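Local coordinates for protein PaaA (Enterobacter agglomerans, PDB 5FF5) that takes part in the post-translational maturation of the precursor peptide of pantocin A, probably by ATP-dependent adenylation as in E1-like enzymes, at residues R105-F113 / P123-K131; S133-W143 / V222-A231. All coordinates share one frame; numbering follows the deposited sequence.

Contact 1: R105-F113 / P123-K131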
loop_
_atom_site.group_PDB
_atom_site.type_symbol
_atom_site.label_atom_id
_atom_site.label_comp_id
_atom_site.label_asym_id
_atom_site.label_seq_id
_atom_site.Cartn_x
_atom_site.Cartn_y
_atom_site.Cartn_z
ATOM N N ARG A 105 -15.546 8.745 -8.489
ATOM C CA ARG A 105 -14.573 8.343 -7.481
ATOM C C ARG A 105 -13.805 7.091 -7.867
ATOM O O ARG A 105 -12.654 6.956 -7.477
ATOM C CB ARG A 105 -15.221 8.186 -6.093
ATOM C CG ARG A 105 -16.393 7.232 -5.949
ATOM C CD ARG A 105 -17.069 7.381 -4.549
ATOM N NE ARG A 105 -16.107 7.302 -3.455
ATOM C CZ ARG A 105 -16.121 8.074 -2.370
ATOM N NH1 ARG A 105 -15.190 7.920 -1.441
ATOM N NH2 ARG A 105 -17.053 8.998 -2.210
ATOM N N TYR A 106 -14.420 6.189 -8.623
ATOM C CA TYR A 106 -13.769 4.923 -8.950
ATOM C C TYR A 106 -13.068 4.993 -10.303
ATOM O O TYR A 106 -12.538 3.991 -10.797
ATOM C CB TYR A 106 -14.785 3.772 -8.956
ATOM C CG TYR A 106 -15.518 3.595 -7.646
ATOM C CD1 TYR A 106 -14.848 3.695 -6.437
ATOM C CD2 TYR A 106 -16.889 3.357 -7.619
ATOM C CE1 TYR A 106 -15.509 3.567 -5.249
ATOM C CE2 TYR A 106 -17.565 3.216 -6.422
ATOM C CZ TYR A 106 -16.870 3.316 -5.233
ATOM O OH TYR A 106 -17.527 3.167 -4.015
ATOM N N ASN A 107 -13.040 6.178 -10.899
ATOM C CA ASN A 107 -12.634 6.294 -12.291
ATOM C C ASN A 107 -11.297 5.657 -12.653
ATOM O O ASN A 107 -11.223 4.838 -13.557
ATOM C CB ASN A 107 -12.555 7.761 -12.690
ATOM C CG ASN A 107 -12.235 7.929 -14.149
ATOM O OD1 ASN A 107 -11.081 8.024 -14.531
ATOM N ND2 ASN A 107 -13.262 7.958 -14.976
ATOM N N ARG A 108 -10.247 6.017 -11.933
ATOM C CA ARG A 108 -8.921 5.602 -12.346
ATOM C C ARG A 108 -8.745 4.104 -12.189
ATOM O O ARG A 108 -8.034 3.479 -12.966
ATOM C CB ARG A 108 -7.831 6.326 -11.552
ATOM C CG ARG A 108 -7.798 7.847 -11.609
ATOM C CD ARG A 108 -7.755 8.438 -13.026
ATOM N NE ARG A 108 -7.578 9.891 -12.954
ATOM C CZ ARG A 108 -8.521 10.813 -13.112
ATOM N NH1 ARG A 108 -9.764 10.482 -13.404
ATOM N NH2 ARG A 108 -8.195 12.087 -12.987
ATOM N N GLN A 109 -9.423 3.509 -11.218
ATOM C CA GLN A 109 -9.298 2.067 -11.047
ATOM C C GLN A 109 -10.173 1.393 -12.091
ATOM O O GLN A 109 -9.875 0.301 -12.561
ATOM C CB GLN A 109 -9.681 1.609 -9.661
ATOM C CG GLN A 109 -11.154 1.509 -9.461
ATOM C CD GLN A 109 -11.508 1.068 -8.079
ATOM O OE1 GLN A 109 -10.789 1.333 -7.118
ATOM N NE2 GLN A 109 -12.611 0.354 -7.970
ATOM N N ILE A 110 -11.260 2.056 -12.454
ATOM C CA ILE A 110 -12.046 1.612 -13.582
ATOM C C ILE A 110 -11.197 1.559 -14.848
ATOM O O ILE A 110 -11.345 0.629 -15.636
ATOM C CB ILE A 110 -13.256 2.514 -13.805
ATOM C CG1 ILE A 110 -14.306 2.234 -12.722
ATOM C CG2 ILE A 110 -13.842 2.254 -15.159
ATOM C CD1 ILE A 110 -15.567 3.080 -12.804
ATOM N N LEU A 111 -10.296 2.532 -15.029
ATOM C CA LEU A 111 -9.356 2.530 -16.163
ATOM C C LEU A 111 -8.449 1.330 -16.115
ATOM O O LEU A 111 -8.168 0.716 -17.129
ATOM C CB LEU A 111 -8.477 3.775 -16.179
ATOM C CG LEU A 111 -9.141 5.134 -16.358
ATOM C CD1 LEU A 111 -8.068 6.176 -16.419
ATOM C CD2 LEU A 111 -10.042 5.164 -17.570
ATOM N N GLN A 112 -7.987 0.990 -14.922
ATOM C CA GLN A 112 -7.126 -0.163 -14.758
ATOM C C GLN A 112 -7.805 -1.465 -15.159
ATOM O O GLN A 112 -7.159 -2.329 -15.740
ATOM C CB GLN A 112 -6.641 -0.234 -13.326
ATOM C CG GLN A 112 -5.885 -1.482 -12.988
ATOM C CD GLN A 112 -5.471 -1.492 -11.529
ATOM O OE1 GLN A 112 -5.046 -0.464 -10.986
ATOM N NE2 GLN A 112 -5.612 -2.647 -10.875
ATOM N N PHE A 113 -9.100 -1.606 -14.859
ATOM C CA PHE A 113 -9.855 -2.793 -15.287
ATOM C C PHE A 113 -9.944 -2.793 -16.803
ATOM O O PHE A 113 -9.734 -3.818 -17.451
ATOM C CB PHE A 113 -11.282 -2.839 -14.705
ATOM C CG PHE A 113 -11.350 -2.738 -13.208
ATOM C CD1 PHE A 113 -10.353 -3.262 -12.407
ATOM C CD2 PHE A 113 -12.406 -2.076 -12.606
ATOM C CE1 PHE A 113 -10.424 -3.124 -11.051
ATOM C CE2 PHE A 113 -12.468 -1.944 -11.261
ATOM C CZ PHE A 113 -11.481 -2.457 -10.489
ATOM N N PRO A 123 -16.025 -1.794 -18.757
ATOM C CA PRO A 123 -15.296 -1.430 -17.538
ATOM C C PRO A 123 -16.202 -1.197 -16.348
ATOM O O PRO A 123 -15.821 -1.516 -15.228
ATOM C CB PRO A 123 -14.592 -0.136 -17.928
ATOM C CG PRO A 123 -14.394 -0.282 -19.376
ATOM C CD PRO A 123 -15.655 -0.928 -19.878
ATOM N N PHE A 124 -17.392 -0.674 -16.591
ATOM C CA PHE A 124 -18.302 -0.425 -15.502
ATOM C C PHE A 124 -18.715 -1.750 -14.873
ATOM O O PHE A 124 -18.880 -1.828 -13.655
ATOM C CB PHE A 124 -19.533 0.338 -15.987
ATOM C CG PHE A 124 -19.290 1.803 -16.225
ATOM C CD1 PHE A 124 -18.090 2.388 -15.883
ATOM C CD2 PHE A 124 -20.280 2.596 -16.784
ATOM C CE1 PHE A 124 -17.883 3.732 -16.103
ATOM C CE2 PHE A 124 -20.081 3.937 -16.998
ATOM C CZ PHE A 124 -18.878 4.505 -16.656
ATOM N N VAL A 125 -18.842 -2.797 -15.688
ATOM C CA VAL A 125 -19.303 -4.074 -15.184
ATOM C C VAL A 125 -18.404 -4.559 -14.072
ATOM O O VAL A 125 -18.890 -5.022 -13.053
ATOM C CB VAL A 125 -19.378 -5.132 -16.286
ATOM C CG1 VAL A 125 -19.198 -6.499 -15.716
ATOM C CG2 VAL A 125 -20.688 -5.048 -17.018
ATOM N N TYR A 126 -17.102 -4.364 -14.206
ATOM C CA TYR A 126 -16.199 -4.852 -13.167
ATOM C C TYR A 126 -16.473 -4.194 -11.820
ATOM O O TYR A 126 -16.539 -4.879 -10.797
ATOM C CB TYR A 126 -14.740 -4.633 -13.567
ATOM C CG TYR A 126 -14.308 -5.496 -14.713
ATOM C CD1 TYR A 126 -14.294 -6.868 -14.596
ATOM C CD2 TYR A 126 -13.924 -4.941 -15.918
ATOM C CE1 TYR A 126 -13.909 -7.670 -15.647
ATOM C CE2 TYR A 126 -13.533 -5.734 -16.984
ATOM C CZ TYR A 126 -13.526 -7.100 -16.838
ATOM O OH TYR A 126 -13.139 -7.906 -17.886
ATOM N N GLN A 127 -16.657 -2.877 -11.834
ATOM C CA GLN A 127 -16.931 -2.103 -10.629
ATOM C C GLN A 127 -18.275 -2.511 -10.035
ATOM O O GLN A 127 -18.451 -2.517 -8.825
ATOM C CB GLN A 127 -16.932 -0.602 -10.934
ATOM C CG GLN A 127 -16.927 0.285 -9.710
ATOM C CD GLN A 127 -15.682 0.093 -8.889
ATOM O OE1 GLN A 127 -14.582 0.114 -9.422
ATOM N NE2 GLN A 127 -15.839 -0.105 -7.589
ATOM N N GLU A 128 -19.226 -2.836 -10.904
ATOM C CA GLU A 128 -20.529 -3.315 -10.479
ATOM C C GLU A 128 -20.369 -4.596 -9.661
ATOM O O GLU A 128 -21.024 -4.782 -8.641
ATOM C CB GLU A 128 -21.417 -3.558 -11.695
ATOM C CG GLU A 128 -22.011 -2.301 -12.259
ATOM C CD GLU A 128 -22.837 -2.568 -13.491
ATOM O OE1 GLU A 128 -22.998 -3.763 -13.840
ATOM O OE2 GLU A 128 -23.331 -1.584 -14.094
ATOM N N ARG A 129 -19.462 -5.458 -10.115
ATOM C CA ARG A 129 -19.167 -6.709 -9.461
ATOM C C ARG A 129 -18.570 -6.471 -8.067
ATOM O O ARG A 129 -18.618 -7.334 -7.192
ATOM C CB ARG A 129 -18.206 -7.530 -10.330
ATOM C CG ARG A 129 -18.902 -8.294 -11.439
ATOM C CD ARG A 129 -17.945 -8.949 -12.429
ATOM N NE ARG A 129 -18.650 -9.431 -13.623
ATOM C CZ ARG A 129 -18.077 -10.127 -14.600
ATOM N NH1 ARG A 129 -16.801 -10.427 -14.523
ATOM N NH2 ARG A 129 -18.777 -10.552 -15.636
ATOM N N LEU A 130 -18.016 -5.286 -7.859
ATOM C CA LEU A 130 -17.499 -4.926 -6.556
ATOM C C LEU A 130 -18.625 -4.394 -5.690
ATOM O O LEU A 130 -18.681 -4.693 -4.510
ATOM C CB LEU A 130 -16.372 -3.887 -6.662
ATOM C CG LEU A 130 -15.004 -4.299 -7.209
ATOM C CD1 LEU A 130 -14.058 -3.109 -7.228
ATOM C CD2 LEU A 130 -14.414 -5.482 -6.417
ATOM N N LYS A 131 -19.513 -3.583 -6.253
ATOM C CA LYS A 131 -20.557 -3.009 -5.429
ATOM C C LYS A 131 -21.513 -4.096 -4.969
ATOM O O LYS A 131 -22.145 -4.002 -3.907
ATOM C CB LYS A 131 -21.324 -1.900 -6.154
ATOM C CG LYS A 131 -22.371 -1.279 -5.224
ATOM C CD LYS A 131 -23.000 0.016 -5.683
ATOM C CE LYS A 131 -23.585 0.717 -4.461
ATOM N NZ LYS A 131 -24.006 2.131 -4.659
#
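Gln109 NE2 is gripped by two carbonyls: Gln127 OE1 across the contact and the backbone carbonyl of Ser154. The bond to Gln127 is somewhat bent (147° at the hydrogen), and the modelled 2.5 Å between Gln109 NE2 and Gln127 OE1 is too short to be taken literally at this resolution. The two glutamine chains run roughly perpendicular, while their amide planes are inclined by 34°. Gln109 reaches that far because its chain is extended beyond CG, whereas Gln127 turns at chi2 and lays its amide against Tyr106. There the ring and amide planes are nearly parallel, and Gln127 NE2 stands 3.6 Å above the Tyr106 ring plane, displaced toward the rim. Arg105 CG covers the opposite face, and the hydroxyl of Tyr106 bonds to Asn199, so the ring is held from several directions. Gln127 OE1 also lies in the plane of the Phe113 ring, 3.5 Å from Phe113 CE2 at its edge. Around this polar centre the packing is apolar. Ile110 CG2 meets Pro123 CB at 3.7 Å, while Ile110 CD1 approaches Phe124 CD1 at 4.0 Å. The Phe113 and Tyr126 side chains run antiparallel alongside each other with their rings oblique, Phe113 CB lying 3.6 Å from Tyr126 CD2. The axes of helices 107-113 and 123-131 pass 8.7 Å apart at 114°, so the pair is splayed rather than hairpin-like. Arg105, Tyr106, Arg108 and Gln109 spell the RYxRQ sequence familiar ahead of the nucleotide-binding fold in ThiF and MoeB relatives, here beside the second subunit, whose Ser325 OG bonds Gln112 OE1.

Contact 2: S133-W143 / V222-A231. With SO4 (sulfate ion), chain C.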
loop_
_atom_site.group_PDB
_atom_site.type_symbol
_atom_site.label_atom_id
_atom_site.label_comp_id
_atom_site.label_asym_id
_atom_site.label_seq_id
_atom_site.Cartn_x
_atom_site.Cartn_y
_atom_site.Cartn_z
ATOM N N SER A 133 -20.630 -7.013 -4.083
ATOM C CA SER A 133 -19.939 -7.897 -3.162
ATOM C C SER A 133 -20.128 -7.541 -1.705
ATOM O O SER A 133 -20.377 -6.389 -1.375
ATOM C CB SER A 133 -18.457 -7.917 -3.470
ATOM O OG SER A 133 -18.230 -8.624 -4.664
ATOM N N LYS A 134 -19.990 -8.556 -0.848
ATOM C CA LYS A 134 -20.039 -8.406 0.609
ATOM C C LYS A 134 -18.885 -9.153 1.238
ATOM O O LYS A 134 -18.801 -10.375 1.147
ATOM C CB LYS A 134 -21.351 -8.938 1.191
ATOM C CG LYS A 134 -22.600 -8.223 0.720
ATOM C CD LYS A 134 -23.766 -8.526 1.652
ATOM C CE LYS A 134 -23.296 -8.541 3.097
ATOM N NZ LYS A 134 -24.419 -8.755 4.046
ATOM N N VAL A 135 -18.004 -8.422 1.896
ATOM C CA VAL A 135 -16.816 -9.026 2.461
ATOM C C VAL A 135 -16.928 -8.956 3.960
ATOM O O VAL A 135 -17.307 -7.924 4.503
ATOM C CB VAL A 135 -15.526 -8.333 1.926
ATOM C CG1 VAL A 135 -14.275 -8.966 2.463
ATOM C CG2 VAL A 135 -15.520 -8.416 0.438
ATOM N N ALA A 136 -16.669 -10.086 4.614
ATOM C CA ALA A 136 -16.708 -10.169 6.066
ATOM C C ALA A 136 -15.297 -10.303 6.566
ATOM O O ALA A 136 -14.524 -11.110 6.072
ATOM C CB ALA A 136 -17.562 -11.328 6.528
ATOM N N ILE A 137 -14.953 -9.482 7.536
ATOM C CA ILE A 137 -13.599 -9.437 8.058
ATOM C C ILE A 137 -13.618 -9.765 9.536
ATOM O O ILE A 137 -14.331 -9.135 10.315
ATOM C CB ILE A 137 -12.943 -8.063 7.830
ATOM C CG1 ILE A 137 -13.112 -7.654 6.370
ATOM C CG2 ILE A 137 -11.473 -8.117 8.139
ATOM C CD1 ILE A 137 -12.580 -6.270 6.064
ATOM N N PHE A 138 -12.874 -10.798 9.904
ATOM C CA PHE A 138 -12.878 -11.274 11.267
ATOM C C PHE A 138 -11.714 -10.691 12.025
ATOM O O PHE A 138 -10.615 -11.204 11.958
ATOM C CB PHE A 138 -12.863 -12.813 11.292
ATOM C CG PHE A 138 -14.195 -13.421 10.957
ATOM C CD1 PHE A 138 -15.111 -13.700 11.959
ATOM C CD2 PHE A 138 -14.557 -13.652 9.646
ATOM C CE1 PHE A 138 -16.344 -14.219 11.659
ATOM C CE2 PHE A 138 -15.783 -14.163 9.337
ATOM C CZ PHE A 138 -16.679 -14.452 10.344
ATOM N N GLY A 139 -11.961 -9.606 12.741
ATOM C CA GLY A 139 -10.944 -9.007 13.588
ATOM C C GLY A 139 -10.429 -7.683 13.042
ATOM O O GLY A 139 -9.938 -7.620 11.908
HETATM N N MSE A 140 -10.530 -6.623 13.840
HETATM C CA MSE A 140 -10.087 -5.314 13.387
HETATM C C MSE A 140 -8.785 -4.857 14.058
HETATM O O MSE A 140 -8.639 -3.701 14.470
HETATM C CB MSE A 140 -11.201 -4.297 13.601
HETATM C CG MSE A 140 -12.420 -4.552 12.707
HETATM SE SE MSE A 140 -12.106 -4.286 10.775
HETATM C CE MSE A 140 -11.991 -6.153 10.266
ATOM N N GLY A 141 -7.843 -5.787 14.156
ATOM C CA GLY A 141 -6.475 -5.480 14.522
ATOM C C GLY A 141 -5.756 -4.847 13.339
ATOM O O GLY A 141 -6.387 -4.279 12.438
ATOM N N GLY A 142 -4.427 -4.883 13.387
ATOM C CA GLY A 142 -3.593 -4.370 12.321
ATOM C C GLY A 142 -3.983 -4.839 10.928
ATOM O O GLY A 142 -4.420 -4.037 10.105
ATOM N N TRP A 143 -3.814 -6.127 10.637
ATOM C CA TRP A 143 -4.115 -6.608 9.291
ATOM C C TRP A 143 -5.560 -6.257 8.952
ATOM O O TRP A 143 -5.873 -5.903 7.822
ATOM C CB TRP A 143 -3.881 -8.124 9.167
ATOM C CG TRP A 143 -4.779 -8.988 10.007
ATOM C CD1 TRP A 143 -4.544 -9.436 11.285
ATOM C CD2 TRP A 143 -6.044 -9.559 9.610
ATOM N NE1 TRP A 143 -5.597 -10.226 11.715
ATOM C CE2 TRP A 143 -6.525 -10.324 10.710
ATOM C CE3 TRP A 143 -6.821 -9.492 8.442
ATOM C CZ2 TRP A 143 -7.741 -11.019 10.669
ATOM C CZ3 TRP A 143 -8.038 -10.189 8.407
ATOM C CH2 TRP A 143 -8.481 -10.938 9.517
ATOM N N VAL A 222 -21.291 -14.678 9.449
ATOM C CA VAL A 222 -20.952 -14.720 8.033
ATOM C C VAL A 222 -22.127 -14.233 7.182
ATOM O O VAL A 222 -21.935 -13.432 6.287
ATOM C CB VAL A 222 -20.524 -16.130 7.575
ATOM C CG1 VAL A 222 -20.472 -16.194 6.063
ATOM C CG2 VAL A 222 -19.182 -16.507 8.178
ATOM N N GLY A 223 -23.335 -14.703 7.461
ATOM C CA GLY A 223 -24.515 -14.252 6.747
ATOM C C GLY A 223 -24.395 -14.438 5.254
ATOM O O GLY A 223 -23.862 -15.445 4.797
ATOM N N ASP A 224 -24.793 -13.427 4.488
ATOM C CA ASP A 224 -24.777 -13.549 3.033
ATOM C C ASP A 224 -23.530 -12.931 2.425
ATOM O O ASP A 224 -23.585 -12.397 1.325
ATOM C CB ASP A 224 -26.024 -12.910 2.398
ATOM C CG ASP A 224 -26.178 -11.425 2.725
ATOM O OD1 ASP A 224 -25.351 -10.874 3.487
ATOM O OD2 ASP A 224 -27.161 -10.815 2.231
ATOM N N SER A 225 -22.409 -13.032 3.141
ATOM C CA SER A 225 -21.126 -12.608 2.612
ATOM C C SER A 225 -20.834 -13.330 1.312
ATOM O O SER A 225 -21.279 -14.459 1.084
ATOM C CB SER A 225 -19.983 -12.870 3.601
ATOM O OG SER A 225 -20.181 -12.185 4.818
ATOM N N THR A 226 -20.068 -12.653 0.470
ATOM C CA THR A 226 -19.668 -13.174 -0.809
ATOM C C THR A 226 -18.160 -13.465 -0.839
ATOM O O THR A 226 -17.667 -14.121 -1.743
ATOM C CB THR A 226 -20.098 -12.203 -1.875
ATOM O OG1 THR A 226 -19.520 -10.927 -1.591
ATOM C CG2 THR A 226 -21.613 -12.057 -1.827
ATOM N N PHE A 227 -17.449 -13.001 0.181
ATOM C CA PHE A 227 -16.005 -13.194 0.306
ATOM C C PHE A 227 -15.616 -13.110 1.783
ATOM O O PHE A 227 -16.240 -12.376 2.535
ATOM C CB PHE A 227 -15.236 -12.131 -0.489
ATOM C CG PHE A 227 -13.952 -12.626 -1.085
ATOM C CD1 PHE A 227 -13.844 -12.851 -2.443
ATOM C CD2 PHE A 227 -12.842 -12.847 -0.285
ATOM C CE1 PHE A 227 -12.660 -13.311 -2.983
ATOM C CE2 PHE A 227 -11.657 -13.317 -0.822
ATOM C CZ PHE A 227 -11.565 -13.547 -2.167
ATOM N N ILE A 228 -14.588 -13.842 2.208
ATOM C CA ILE A 228 -14.163 -13.792 3.608
ATOM C C ILE A 228 -12.652 -13.579 3.738
ATOM O O ILE A 228 -11.847 -14.218 3.041
ATOM C CB ILE A 228 -14.552 -15.100 4.386
ATOM C CG1 ILE A 228 -16.064 -15.220 4.542
ATOM C CG2 ILE A 228 -13.882 -15.139 5.743
ATOM C CD1 ILE A 228 -16.496 -16.463 5.161
ATOM N N ILE A 229 -12.282 -12.700 4.667
ATOM C CA ILE A 229 -10.890 -12.432 5.003
ATOM C C ILE A 229 -10.701 -12.780 6.465
ATOM O O ILE A 229 -11.458 -12.286 7.300
ATOM C CB ILE A 229 -10.512 -10.938 4.786
ATOM C CG1 ILE A 229 -10.835 -10.483 3.355
ATOM C CG2 ILE A 229 -9.053 -10.683 5.156
ATOM C CD1 ILE A 229 -10.493 -9.033 3.062
ATOM N N LEU A 230 -9.707 -13.612 6.775
ATOM C CA LEU A 230 -9.409 -13.979 8.161
ATOM C C LEU A 230 -7.935 -14.268 8.280
ATOM O O LEU A 230 -7.248 -14.378 7.274
ATOM C CB LEU A 230 -10.209 -15.194 8.656
ATOM C CG LEU A 230 -10.154 -16.550 7.947
ATOM C CD1 LEU A 230 -10.717 -16.408 6.569
ATOM C CD2 LEU A 230 -8.753 -17.196 7.916
ATOM N N ALA A 231 -7.456 -14.443 9.507
ATOM C CA ALA A 231 -6.026 -14.569 9.753
ATOM C C ALA A 231 -5.531 -15.995 9.628
ATOM O O ALA A 231 -6.309 -16.941 9.561
ATOM C CB ALA A 231 -5.680 -14.029 11.126
HETATM S S SO4 C . -2.240 -6.243 15.635
HETATM O O1 SO4 C . -0.922 -6.129 14.998
HETATM O O2 SO4 C . -2.821 -4.917 15.790
HETATM O O3 SO4 C . -2.152 -6.818 16.984
HETATM O O4 SO4 C . -3.115 -7.048 14.773
#
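With chi1 at 57°, Thr226 places OG1 between its own backbone N and carbonyl carbon, where it faces Lys134; a similar chi1 of 65° swings the Trp143 indole back over the end of segment 222-231. Thr226 OG1 thereby accepts a nearly straight bond from Lys134 N at 2.5 Å. Lys134 O answers with two bonds, taking Thr226 N at 2.7 Å in its carbonyl plane and Phe227 N at 3.1 Å from a tilted position. Further along, Ala136 N donates to Phe227 O (3.1 Å), and Ile229 N to Ala136 O (3.1 Å) nearly along the C=O axis. This ladder is parallel, the short strand axes diverging by only 21°. Strand 134-138 is flanked on its other edge by strand 158-162, and the glycines after it, Gly139 and Gly141, fit the GxGxxG turn of a Rossmann-type fold, which in E1-like enzymes serves the nucleotide. A sulfate, probably from the crystallisation liquor, sits at the helix start: Gly142 N lies 2.9 Å from sulfate O4 and also bonds O2, while Arg174 holds the ion too, consistent with a phosphate site. Beside the turn, the edge of the Trp143 ring meets Ile229, CZ3 lying 3.4 Å from Ile229 CG2, and Ala231 CB lies by the benzo ring. Phe138 presents its ring edge to Ile228 CG2 and to Val222 CG2, the latter 3.9 Å from Phe138 CZ. Back at the Lys134 end of the ladder, Lys134 bends at chi3 and its NZ forms a salt bridge with Asp224 OD1.

Both segments of contact 1 precede those of contact 2 along the chain, and the centres are about 21 Å apart. Helix 123-131 runs almost directly into strand 134-138, so the second segment of contact 1 delivers the chain to an interior strand of the mixed sheet, between strands 158-162 and 227-229; Ser133 OG, bonded to Arg129 O, ties this junction. Helix 326-345 touches side chains of both contacts, including Leu130 in contact 1 and Phe227 in contact 2. Their settings differ: contact 1 borders the second subunit, whereas contact 2 meets no other protein chain. Both belong to the ThiF-like part of the protein, with a helical, interface-facing element ahead of the strand that leads into the probable nucleotide-binding glycine turn.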